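Local coordinates for protein alpha-glucosidase (Pseudoalteromonas sp. K8, PDB 5HQA) that hydrolyses alpha-glucosides as a calcium-binding glycoside hydrolase of family 97, held here with the inhibitor acarbose in its active site, at residues S259-G264 and N450-E455; G307-G312 and Q384-Y389; D372-Y377 and I431-H436. All blocks are in the same frame, centred on the assembly; numbering follows the deposited sequence.

Contact 1: S259-G264 and N450-E455. With CA (calcium ion), chain C; AC1 (4,6-dideoxy-4-{[(1S,4R,5S,6S)-4,5,6-trihydroxy-3-(hydroxymethyl)cyclohex-2-en-1-yl]amino}-alpha-D-glucopyranose), chain B; FMT (formic acid), chain L.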
loop_
_atom_site.group_PDB
_atom_site.type_symbol
_atom_site.label_atom_id
_atom_site.label_comp_id
_atom_site.label_asym_id
_atom_site.label_seq_id
_atom_site.Cartn_x
_atom_site.Cartn_y
_atom_site.Cartn_z
ATOM N N SER A 259 10.847 16.152 9.749
ATOM C CA SER A 259 10.909 17.091 8.635
ATOM C C SER A 259 11.931 16.669 7.582
ATOM O O SER A 259 11.893 17.184 6.457
ATOM C CB SER A 259 11.224 18.496 9.156
ATOM O OG SER A 259 12.463 18.508 9.840
ATOM N N TRP A 260 12.827 15.735 7.911
ATOM C CA TRP A 260 13.794 15.210 6.955
ATOM C C TRP A 260 13.199 14.194 5.990
ATOM O O TRP A 260 13.904 13.740 5.079
ATOM C CB TRP A 260 14.969 14.575 7.696
ATOM C CG TRP A 260 14.570 13.603 8.785
ATOM C CD1 TRP A 260 14.360 13.889 10.106
ATOM C CD2 TRP A 260 14.358 12.191 8.643
ATOM N NE1 TRP A 260 14.026 12.743 10.793
ATOM C CE2 TRP A 260 14.019 11.688 9.918
ATOM C CE3 TRP A 260 14.418 11.304 7.561
ATOM C CZ2 TRP A 260 13.745 10.338 10.141
ATOM C CZ3 TRP A 260 14.141 9.964 7.783
ATOM C CH2 TRP A 260 13.810 9.496 9.062
ATOM N N VAL A 261 11.942 13.806 6.182
ATOM C CA VAL A 261 11.212 12.983 5.224
ATOM C C VAL A 261 10.533 13.926 4.235
ATOM O O VAL A 261 9.708 14.758 4.631
ATOM C CB VAL A 261 10.184 12.090 5.933
ATOM C CG1 VAL A 261 9.426 11.265 4.911
ATOM C CG2 VAL A 261 10.856 11.190 6.961
ATOM N N LYS A 262 10.887 13.807 2.954
ATOM C CA LYS A 262 10.490 14.773 1.925
ATOM C C LYS A 262 9.648 14.111 0.844
ATOM O O LYS A 262 10.198 13.412 -0.030
ATOM C CB LYS A 262 11.719 15.421 1.282
ATOM C CG LYS A 262 12.673 16.133 2.245
ATOM C CD LYS A 262 12.010 17.311 2.958
ATOM C CE LYS A 262 13.039 18.367 3.358
ATOM N NZ LYS A 262 14.389 17.762 3.569
ATOM N N PRO A 263 8.329 14.308 0.837
ATOM C CA PRO A 263 7.530 13.864 -0.312
ATOM C C PRO A 263 7.992 14.571 -1.575
ATOM O O PRO A 263 8.443 15.717 -1.533
ATOM C CB PRO A 263 6.102 14.280 0.064
ATOM C CG PRO A 263 6.131 14.442 1.560
ATOM C CD PRO A 263 7.506 14.959 1.869
ATOM N N GLY A 264 7.889 13.884 -2.705
ATOM C CA GLY A 264 8.289 14.506 -3.953
ATOM C C GLY A 264 8.222 13.526 -5.105
ATOM O O GLY A 264 7.779 12.390 -4.952
ATOM N N ASN A 450 9.139 7.569 8.294
ATOM C CA ASN A 450 10.090 7.396 7.202
ATOM C C ASN A 450 9.785 6.166 6.358
ATOM O O ASN A 450 10.467 5.937 5.355
ATOM C CB ASN A 450 11.524 7.318 7.733
ATOM C CG ASN A 450 11.784 6.055 8.501
ATOM O OD1 ASN A 450 10.957 5.631 9.307
ATOM N ND2 ASN A 450 12.920 5.420 8.238
ATOM N N TRP A 451 8.782 5.369 6.735
ATOM C CA TRP A 451 8.346 4.242 5.908
ATOM C C TRP A 451 7.324 4.790 4.916
ATOM O O TRP A 451 6.110 4.701 5.106
ATOM C CB TRP A 451 7.765 3.123 6.766
ATOM C CG TRP A 451 7.892 1.764 6.122
ATOM C CD1 TRP A 451 8.276 1.498 4.837
ATOM C CD2 TRP A 451 7.674 0.496 6.746
ATOM N NE1 TRP A 451 8.304 0.139 4.620
ATOM C CE2 TRP A 451 7.940 -0.498 5.778
ATOM C CE3 TRP A 451 7.284 0.103 8.029
ATOM C CZ2 TRP A 451 7.825 -1.860 6.054
ATOM C CZ3 TRP A 451 7.178 -1.254 8.306
ATOM C CH2 TRP A 451 7.448 -2.218 7.323
ATOM N N ILE A 452 7.837 5.374 3.831
ATOM C CA ILE A 452 7.008 6.299 3.061
ATOM C C ILE A 452 6.098 5.583 2.067
ATOM O O ILE A 452 4.984 6.052 1.806
ATOM C CB ILE A 452 7.880 7.360 2.363
ATOM C CG1 ILE A 452 8.967 6.707 1.509
ATOM C CG2 ILE A 452 8.500 8.271 3.403
ATOM C CD1 ILE A 452 9.792 7.704 0.731
ATOM N N THR A 453 6.516 4.452 1.510
ATOM C CA THR A 453 5.691 3.787 0.514
ATOM C C THR A 453 6.202 2.359 0.333
ATOM O O THR A 453 7.212 1.955 0.919
ATOM C CB THR A 453 5.683 4.582 -0.802
ATOM O OG1 THR A 453 4.611 4.127 -1.639
ATOM C CG2 THR A 453 7.022 4.443 -1.552
ATOM N N ARG A 454 5.478 1.590 -0.474
ATOM C CA ARG A 454 5.873 0.221 -0.775
ATOM C C ARG A 454 5.164 -0.221 -2.044
ATOM O O ARG A 454 4.248 0.443 -2.534
ATOM C CB ARG A 454 5.543 -0.727 0.385
ATOM C CG ARG A 454 4.052 -1.075 0.501
ATOM C CD ARG A 454 3.749 -1.620 1.896
ATOM N NE ARG A 454 4.045 -0.611 2.909
ATOM C CZ ARG A 454 4.512 -0.875 4.125
ATOM N NH1 ARG A 454 4.748 -2.134 4.497
ATOM N NH2 ARG A 454 4.746 0.125 4.974
ATOM N N GLU A 455 5.597 -1.363 -2.568
ATOM C CA GLU A 455 4.928 -1.930 -3.731
ATOM C C GLU A 455 3.845 -2.899 -3.245
ATOM O O GLU A 455 2.752 -2.460 -2.872
ATOM C CB GLU A 455 5.951 -2.592 -4.658
ATOM C CG GLU A 455 5.418 -2.914 -6.036
ATOM C CD GLU A 455 6.499 -3.495 -6.936
ATOM O OE1 GLU A 455 7.086 -4.541 -6.575
ATOM O OE2 GLU A 455 6.775 -2.889 -7.993
HETATM CA CA CA C . 8.267 -6.091 -7.792
HETATM C C1 AC1 B . 10.260 -10.834 -10.465
HETATM O O2 AC1 B . 8.314 -11.064 -9.089
HETATM C C2 AC1 B . 9.524 -10.304 -9.244
HETATM C C4A AC1 B . 13.067 -3.596 -9.450
HETATM C C3 AC1 B . 9.239 -8.830 -9.363
HETATM O O3 AC1 B . 8.480 -8.374 -8.229
HETATM C C4 AC1 B . 10.531 -8.071 -9.511
HETATM N N4A AC1 B . 10.375 -6.591 -9.345
HETATM C C5 AC1 B . 10.932 -8.455 -10.927
HETATM O O5 AC1 B . 11.334 -9.888 -10.914
HETATM C C6 AC1 B . 12.052 -7.649 -11.506
HETATM C C1B AC1 B . 11.365 -5.952 -8.405
HETATM C C2B AC1 B . 11.027 -4.326 -8.243
HETATM O O2B AC1 B . 9.636 -4.202 -7.948
HETATM C C3B AC1 B . 11.434 -3.603 -9.377
HETATM O O3B AC1 B . 10.996 -2.221 -9.359
HETATM O O4 AC1 B . 13.498 -2.988 -10.652
HETATM C C5B AC1 B . 13.642 -4.916 -9.345
HETATM C C7B AC1 B . 12.731 -6.133 -8.766
HETATM C C6B AC1 B . 15.170 -5.004 -9.193
HETATM O O6B AC1 B . 15.491 -4.603 -7.898
HETATM C C FMT L . 14.897 11.140 14.043
HETATM O O1 FMT L . 15.397 10.047 13.768
HETATM O O2 FMT L . 13.810 11.536 13.612
#
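With CG lodged between its backbone N and carbonyl carbon (chi1 49°), Trp260 swings its indole over to Asn450, which folds its amide the same way (chi1 69°). CH2 of the indole rests 3.4 Å from Asn450 CB, the closest approach, with ring and amide planes turned 61° apart. The polar end is served elsewhere: Asn450 ND2 bonds to the carbonyls of Ile431 and Val423, a task suited to an asparagine, whose amide can donate twice. Val261, small and branched, presents two methyls: CG2 lies 3.9 Å from Asn450 CA, and CG1 presses tightly on Ile452 CG2 at 3.5 Å. At the pyrrole edge, near the ring plane, Trp260 NE1 donates to O2 of a formic acid molecule, probably from the crystallisation liquor, at 3.1 Å. Further along, Glu455, extended beyond CG, reaches the calcium ion with OE1 at 2.3 Å; Glu154, Glu437 and Glu461 complete the protein ligands, while the acarbose unit supplies O3, O2B and N4A. Across the segments themselves no hydrogen bond forms, so shape and apolar burial join the loop before strand 264-269 to strand 451-454, which is followed directly by the calcium ligand Glu455.

Contact 2: G307-G312 and Q384-Y389; sequences GVLVEG and QVKTGY. With AC1 (4,6-dideoxy-4-{[(1S,4R,5S,6S)-4,5,6-trihydroxy-3-(hydroxymethyl)cyclohex-2-en-1-yl]amino}-alpha-D-glucopyranose), chain B.
Lys386 NZ and Glu311 OE2 meet at 2.7 Å in a hydrogen-bonded salt bridge, the ammonium approaching the carboxylate oxygen nearly in line with its C-O bond. The same NZ also donates to O3B of the acarbose unit at 2.8 Å. The carboxylate divides its work: OE2 takes the lysine, whereas OE1 accepts from the inhibitor's O4 at 2.6 Å and from Trp280 NE1. Two neighbouring sugar-like hydroxyls are thus bound by a salt-bridged glutamate and lysine, and the bridge positions both side chains at the ligand. Lysine suits its place because its chain, anti at every torsion from chi1 (175°) outward, spans the distance from strand 384-388 to the ligand. Its methylenes also have company: Leu309 crosses them at about a right angle, CD2 standing 3.8 Å from Lys386 CD. An alanine in place of Glu311 would probably leave Lys386 without its countercharge and the inhibitor's O4 without its acceptor. Trp270 packs against both charged chains, and His436 also touches Lys386. Strands 307-310 and 384-388 are not adjacent; strand 352-358 runs between them, in parallel. Side chains reaching a ligand from at or just beyond the C-terminal ends of parallel strands are typical of the active site of a TIM-barrel glycoside hydrolase.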
loop_
_atom_site.group_PDB
_atom_site.type_symbol
_atom_site.label_atom_id
_atom_site.label_comp_id
_atom_site.label_asym_id
_atom_site.label_seq_id
_atom_site.Cartn_x
_atom_site.Cartn_y
_atom_site.Cartn_z
ATOM N N GLY A 307 14.879 13.585 -7.091
ATOM C CA GLY A 307 15.888 12.551 -6.966
ATOM C C GLY A 307 15.909 11.639 -8.171
ATOM O O GLY A 307 14.990 11.627 -8.995
ATOM N N VAL A 308 16.994 10.871 -8.259
ATOM C CA VAL A 308 17.193 9.883 -9.315
ATOM C C VAL A 308 17.471 8.541 -8.650
ATOM O O VAL A 308 18.496 8.381 -7.978
ATOM C CB VAL A 308 18.340 10.266 -10.260
ATOM C CG1 VAL A 308 18.593 9.147 -11.264
ATOM C CG2 VAL A 308 18.036 11.587 -10.962
ATOM N N LEU A 309 16.557 7.589 -8.818
ATOM C CA LEU A 309 16.826 6.208 -8.444
ATOM C C LEU A 309 17.782 5.581 -9.450
ATOM O O LEU A 309 17.636 5.769 -10.659
ATOM C CB LEU A 309 15.523 5.408 -8.414
ATOM C CG LEU A 309 15.629 3.882 -8.293
ATOM C CD1 LEU A 309 16.057 3.456 -6.874
ATOM C CD2 LEU A 309 14.302 3.216 -8.695
ATOM N N VAL A 310 18.762 4.823 -8.959
ATOM C CA VAL A 310 19.673 4.094 -9.838
ATOM C C VAL A 310 19.795 2.666 -9.330
ATOM O O VAL A 310 20.269 2.444 -8.208
ATOM C CB VAL A 310 21.061 4.746 -9.922
ATOM C CG1 VAL A 310 21.926 3.958 -10.870
ATOM C CG2 VAL A 310 20.963 6.187 -10.386
ATOM N N GLU A 311 19.369 1.702 -10.151
ATOM C CA GLU A 311 19.496 0.284 -9.832
ATOM C C GLU A 311 20.648 -0.327 -10.618
ATOM O O GLU A 311 20.916 0.051 -11.762
ATOM C CB GLU A 311 18.202 -0.478 -10.135
ATOM C CG GLU A 311 17.017 0.055 -9.368
ATOM C CD GLU A 311 15.796 -0.832 -9.475
ATOM O OE1 GLU A 311 15.823 -1.812 -10.248
ATOM O OE2 GLU A 311 14.795 -0.532 -8.786
ATOM N N GLY A 312 21.325 -1.284 -9.993
ATOM C CA GLY A 312 22.476 -1.907 -10.610
ATOM C C GLY A 312 23.782 -1.205 -10.338
ATOM O O GLY A 312 24.750 -1.418 -11.077
ATOM N N GLN A 384 16.700 8.748 0.609
ATOM C CA GLN A 384 15.668 7.747 0.359
ATOM C C GLN A 384 16.327 6.523 -0.251
ATOM O O GLN A 384 17.246 6.655 -1.066
ATOM C CB GLN A 384 14.566 8.268 -0.583
ATOM C CG GLN A 384 13.846 9.497 -0.043
ATOM C CD GLN A 384 12.797 10.092 -1.000
ATOM O OE1 GLN A 384 12.746 9.757 -2.195
ATOM N NE2 GLN A 384 11.958 10.995 -0.464
ATOM N N VAL A 385 15.866 5.339 0.152
ATOM C CA VAL A 385 16.390 4.070 -0.347
ATOM C C VAL A 385 15.220 3.172 -0.721
ATOM O O VAL A 385 14.275 3.015 0.062
ATOM C CB VAL A 385 17.298 3.376 0.688
ATOM C CG1 VAL A 385 17.691 1.976 0.217
ATOM C CG2 VAL A 385 18.545 4.224 0.943
ATOM N N LYS A 386 15.274 2.611 -1.928
ATOM C CA LYS A 386 14.344 1.579 -2.363
ATOM C C LYS A 386 14.955 0.224 -2.033
ATOM O O LYS A 386 16.084 -0.058 -2.443
ATOM C CB LYS A 386 14.081 1.701 -3.865
ATOM C CG LYS A 386 13.224 0.606 -4.462
ATOM C CD LYS A 386 13.040 0.857 -5.960
ATOM C CE LYS A 386 12.310 -0.298 -6.631
ATOM N NZ LYS A 386 12.241 -0.080 -8.089
ATOM N N THR A 387 14.228 -0.600 -1.279
ATOM C CA THR A 387 14.676 -1.946 -0.943
ATOM C C THR A 387 13.892 -2.974 -1.749
ATOM O O THR A 387 12.830 -2.685 -2.308
ATOM C CB THR A 387 14.517 -2.228 0.553
ATOM O OG1 THR A 387 13.135 -2.090 0.919
ATOM C CG2 THR A 387 15.378 -1.254 1.382
ATOM N N GLY A 388 14.430 -4.181 -1.817
ATOM C CA GLY A 388 13.825 -5.217 -2.633
ATOM C C GLY A 388 14.094 -6.582 -2.052
ATOM O O GLY A 388 15.155 -6.830 -1.476
ATOM N N TYR A 389 13.120 -7.480 -2.206
ATOM C CA TYR A 389 13.197 -8.816 -1.622
ATOM C C TYR A 389 12.714 -9.851 -2.642
ATOM O O TYR A 389 11.809 -10.642 -2.389
ATOM C CB TYR A 389 12.385 -8.873 -0.323
ATOM C CG TYR A 389 12.892 -7.890 0.723
ATOM C CD1 TYR A 389 12.525 -6.548 0.680
ATOM C CD2 TYR A 389 13.752 -8.301 1.736
ATOM C CE1 TYR A 389 13.009 -5.638 1.612
ATOM C CE2 TYR A 389 14.239 -7.396 2.684
ATOM C CZ TYR A 389 13.858 -6.067 2.614
ATOM O OH TYR A 389 14.323 -5.158 3.548
HETATM C C1 AC1 B . 10.260 -10.834 -10.465
HETATM O O2 AC1 B . 8.314 -11.064 -9.089
HETATM C C2 AC1 B . 9.524 -10.304 -9.244
HETATM C C4A AC1 B . 13.067 -3.596 -9.450
HETATM C C3 AC1 B . 9.239 -8.830 -9.363
HETATM O O3 AC1 B . 8.480 -8.374 -8.229
HETATM C C4 AC1 B . 10.531 -8.071 -9.511
HETATM N N4A AC1 B . 10.375 -6.591 -9.345
HETATM C C5 AC1 B . 10.932 -8.455 -10.927
HETATM O O5 AC1 B . 11.334 -9.888 -10.914
HETATM C C6 AC1 B . 12.052 -7.649 -11.506
HETATM C C1B AC1 B . 11.365 -5.952 -8.405
HETATM C C2B AC1 B . 11.027 -4.326 -8.243
HETATM O O2B AC1 B . 9.636 -4.202 -7.948
HETATM C C3B AC1 B . 11.434 -3.603 -9.377
HETATM O O3B AC1 B . 10.996 -2.221 -9.359
HETATM O O4 AC1 B . 13.498 -2.988 -10.652
HETATM C C5B AC1 B . 13.642 -4.916 -9.345
HETATM C C7B AC1 B . 12.731 -6.133 -8.766
HETATM C C6B AC1 B . 15.170 -5.004 -9.193
HETATM O O6B AC1 B . 15.491 -4.603 -7.898
#

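Contact 3: D372-Y377 and I431-H436; sequences DAFALY and ISINTH. With AC1 (4,6-dideoxy-4-{[(1S,4R,5S,6S)-4,5,6-trihydroxy-3-(hydroxymethyl)cyclohex-2-en-1-yl]amino}-alpha-D-glucopyranose), chain B.
Phe374 and Ile431 cross at a slant, the ring atom CD1 of Phe374 lying 3.8 Å from the terminal methyl CD1 of Ile431. Farther out on the same ring, CZ stands 4.1 Å from CD1 of Ile433, whose side chain runs at about a right angle to that of Phe374. The two isoleucine methyls therefore reach one phenyl ring at different atoms. Both isoleucines set CG1 anti to the carbonyl carbon, but they part at chi2: Ile431 continues extended, anti at 173°, which brings CD1 up to the helix, while Ile433 bends at -62°. The outstretched CD1 of Ile431 also meets Tyr377 CB at 3.9 Å, one turn along the helix from Phe374. Tyrosine fits there because its first carbon serves the apolar layer while its hydroxyl bonds to the backbone N of His356. Beyond the strand, His436 turns the edge of its ring to the inhibitor, ND1 donating to O2B at 2.7 Å and almost straight (172°); its NE2 bonds to Asp489, which probably fixes the ring's rotation. Phe374 and Ile433 also lie against Asn422 and Ala426, so helix 363-379 and helix 413-428 together pack on the outer side of strand 432-435, which is flanked by parallel strands 384-388 and 451-454.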
loop_
_atom_site.group_PDB
_atom_site.type_symbol
_atom_site.label_atom_id
_atom_site.label_comp_id
_atom_site.label_asym_id
_atom_site.label_seq_id
_atom_site.Cartn_x
_atom_site.Cartn_y
_atom_site.Cartn_z
ATOM N N ASP A 372 26.790 -0.710 7.532
ATOM C CA ASP A 372 27.763 -0.098 6.630
ATOM C C ASP A 372 27.082 0.521 5.411
ATOM O O ASP A 372 27.508 1.575 4.918
ATOM C CB ASP A 372 28.794 -1.137 6.190
ATOM C CG ASP A 372 29.698 -1.594 7.331
ATOM O OD1 ASP A 372 29.828 -0.859 8.332
ATOM O OD2 ASP A 372 30.289 -2.688 7.216
ATOM N N ALA A 373 26.028 -0.127 4.900
ATOM C CA ALA A 373 25.341 0.382 3.717
ATOM C C ALA A 373 24.684 1.729 3.996
ATOM O O ALA A 373 24.780 2.656 3.183
ATOM C CB ALA A 373 24.304 -0.635 3.237
ATOM N N PHE A 374 24.016 1.859 5.145
ATOM C CA PHE A 374 23.351 3.121 5.460
ATOM C C PHE A 374 24.360 4.199 5.832
ATOM O O PHE A 374 24.144 5.377 5.528
ATOM C CB PHE A 374 22.324 2.919 6.584
ATOM C CG PHE A 374 21.032 2.269 6.125
ATOM C CD1 PHE A 374 20.522 2.520 4.862
ATOM C CD2 PHE A 374 20.331 1.410 6.964
ATOM C CE1 PHE A 374 19.338 1.925 4.436
ATOM C CE2 PHE A 374 19.145 0.811 6.542
ATOM C CZ PHE A 374 18.654 1.068 5.272
ATOM N N ALA A 375 25.469 3.819 6.471
ATOM C CA ALA A 375 26.523 4.792 6.734
ATOM C C ALA A 375 27.070 5.361 5.433
ATOM O O ALA A 375 27.297 6.573 5.322
ATOM C CB ALA A 375 27.642 4.152 7.552
ATOM N N LEU A 376 27.281 4.501 4.433
ATOM C CA LEU A 376 27.741 4.977 3.132
ATOM C C LEU A 376 26.735 5.945 2.527
ATOM O O LEU A 376 27.101 7.014 2.025
ATOM C CB LEU A 376 27.975 3.792 2.193
ATOM C CG LEU A 376 28.209 4.166 0.725
ATOM C CD1 LEU A 376 29.459 5.023 0.566
ATOM C CD2 LEU A 376 28.297 2.915 -0.142
ATOM N N TYR A 377 25.454 5.587 2.580
ATOM C CA TYR A 377 24.436 6.447 1.997
ATOM C C TYR A 377 24.313 7.763 2.757
ATOM O O TYR A 377 24.179 8.827 2.138
ATOM C CB TYR A 377 23.110 5.702 1.954
ATOM C CG TYR A 377 22.924 4.895 0.693
ATOM C CD1 TYR A 377 23.708 5.130 -0.436
ATOM C CD2 TYR A 377 21.955 3.907 0.624
ATOM C CE1 TYR A 377 23.519 4.396 -1.605
ATOM C CE2 TYR A 377 21.758 3.176 -0.530
ATOM C CZ TYR A 377 22.534 3.416 -1.638
ATOM O OH TYR A 377 22.304 2.667 -2.776
ATOM N N ILE A 431 17.126 8.353 6.768
ATOM C CA ILE A 431 16.824 7.746 5.475
ATOM C C ILE A 431 15.401 7.199 5.512
ATOM O O ILE A 431 15.003 6.556 6.492
ATOM C CB ILE A 431 17.842 6.644 5.131
ATOM C CG1 ILE A 431 19.220 7.275 4.864
ATOM C CG2 ILE A 431 17.358 5.788 3.958
ATOM C CD1 ILE A 431 20.331 6.267 4.671
ATOM N N SER A 432 14.637 7.469 4.452
ATOM C CA SER A 432 13.299 6.930 4.257
ATOM C C SER A 432 13.351 5.724 3.329
ATOM O O SER A 432 14.220 5.634 2.458
ATOM C CB SER A 432 12.365 7.990 3.671
ATOM O OG SER A 432 12.214 9.059 4.591
ATOM N N ILE A 433 12.391 4.811 3.507
ATOM C CA ILE A 433 12.422 3.490 2.888
ATOM C C ILE A 433 11.193 3.306 2.010
ATOM O O ILE A 433 10.063 3.572 2.441
ATOM C CB ILE A 433 12.508 2.374 3.944
ATOM C CG1 ILE A 433 13.841 2.456 4.691
ATOM C CG2 ILE A 433 12.367 1.000 3.293
ATOM C CD1 ILE A 433 15.059 2.263 3.785
ATOM N N ASN A 434 11.428 2.840 0.782
ATOM C CA ASN A 434 10.407 2.439 -0.183
ATOM C C ASN A 434 10.608 0.946 -0.418
ATOM O O ASN A 434 11.586 0.550 -1.058
ATOM C CB ASN A 434 10.575 3.261 -1.470
ATOM C CG ASN A 434 9.831 2.686 -2.667
ATOM O OD1 ASN A 434 8.932 1.852 -2.533
ATOM N ND2 ASN A 434 10.200 3.161 -3.860
ATOM N N THR A 435 9.715 0.108 0.117
ATOM C CA THR A 435 9.942 -1.339 0.161
ATOM C C THR A 435 9.231 -2.033 -0.992
ATOM O O THR A 435 7.996 -2.024 -1.053
ATOM C CB THR A 435 9.441 -1.943 1.473
ATOM O OG1 THR A 435 9.957 -1.204 2.583
ATOM C CG2 THR A 435 9.887 -3.410 1.584
ATOM N N HIS A 436 9.993 -2.683 -1.870
ATOM C CA HIS A 436 9.402 -3.587 -2.850
ATOM C C HIS A 436 9.490 -5.028 -2.358
ATOM O O HIS A 436 10.382 -5.380 -1.582
ATOM C CB HIS A 436 10.059 -3.420 -4.226
ATOM C CG HIS A 436 9.605 -2.177 -4.934
ATOM N ND1 HIS A 436 9.276 -2.149 -6.274
ATOM C CD2 HIS A 436 9.383 -0.923 -4.465
ATOM C CE1 HIS A 436 8.886 -0.928 -6.601
ATOM N NE2 HIS A 436 8.953 -0.163 -5.524
HETATM C C1 AC1 B . 10.260 -10.834 -10.465
HETATM O O2 AC1 B . 8.314 -11.064 -9.089
HETATM C C2 AC1 B . 9.524 -10.304 -9.244
HETATM C C4A AC1 B . 13.067 -3.596 -9.450
HETATM C C3 AC1 B . 9.239 -8.830 -9.363
HETATM O O3 AC1 B . 8.480 -8.374 -8.229
HETATM C C4 AC1 B . 10.531 -8.071 -9.511
HETATM N N4A AC1 B . 10.375 -6.591 -9.345
HETATM C C5 AC1 B . 10.932 -8.455 -10.927
HETATM O O5 AC1 B . 11.334 -9.888 -10.914
HETATM C C6 AC1 B . 12.052 -7.649 -11.506
HETATM C C1B AC1 B . 11.365 -5.952 -8.405
HETATM C C2B AC1 B . 11.027 -4.326 -8.243
HETATM O O2B AC1 B . 9.636 -4.202 -7.948
HETATM C C3B AC1 B . 11.434 -3.603 -9.377
HETATM O O3B AC1 B . 10.996 -2.221 -9.359
HETATM O O4 AC1 B . 13.498 -2.988 -10.652
HETATM C C5B AC1 B . 13.642 -4.916 -9.345
HETATM C C7B AC1 B . 12.731 -6.133 -8.766
HETATM C C6B AC1 B . 15.170 -5.004 -9.193
HETATM O O6B AC1 B . 15.491 -4.603 -7.898
#

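How the contacts relate
All three contacts belong to the TIM-barrel-type domain, and all three reach one parallel sheet. Contacts 1 and 2 have centres about 13 Å apart, contacts 1 and 3 about 12 Å, and contacts 2 and 3 about 9 Å. Strands 384-388, 432-435 and 451-454 are consecutive neighbours in the sheet, whereas 307-310 lies beyond 352-358. Along the chain, contacts 2 and 3 nest within the loop that contact 1 closes, and their own segments alternate, as helix 363-379 leads into strand 384-388. Each contact has a residue touching the same acarbose unit: in or just after these three neighbouring strands come a lysine, a histidine and a calcium-binding glutamate, which meet in one pocket.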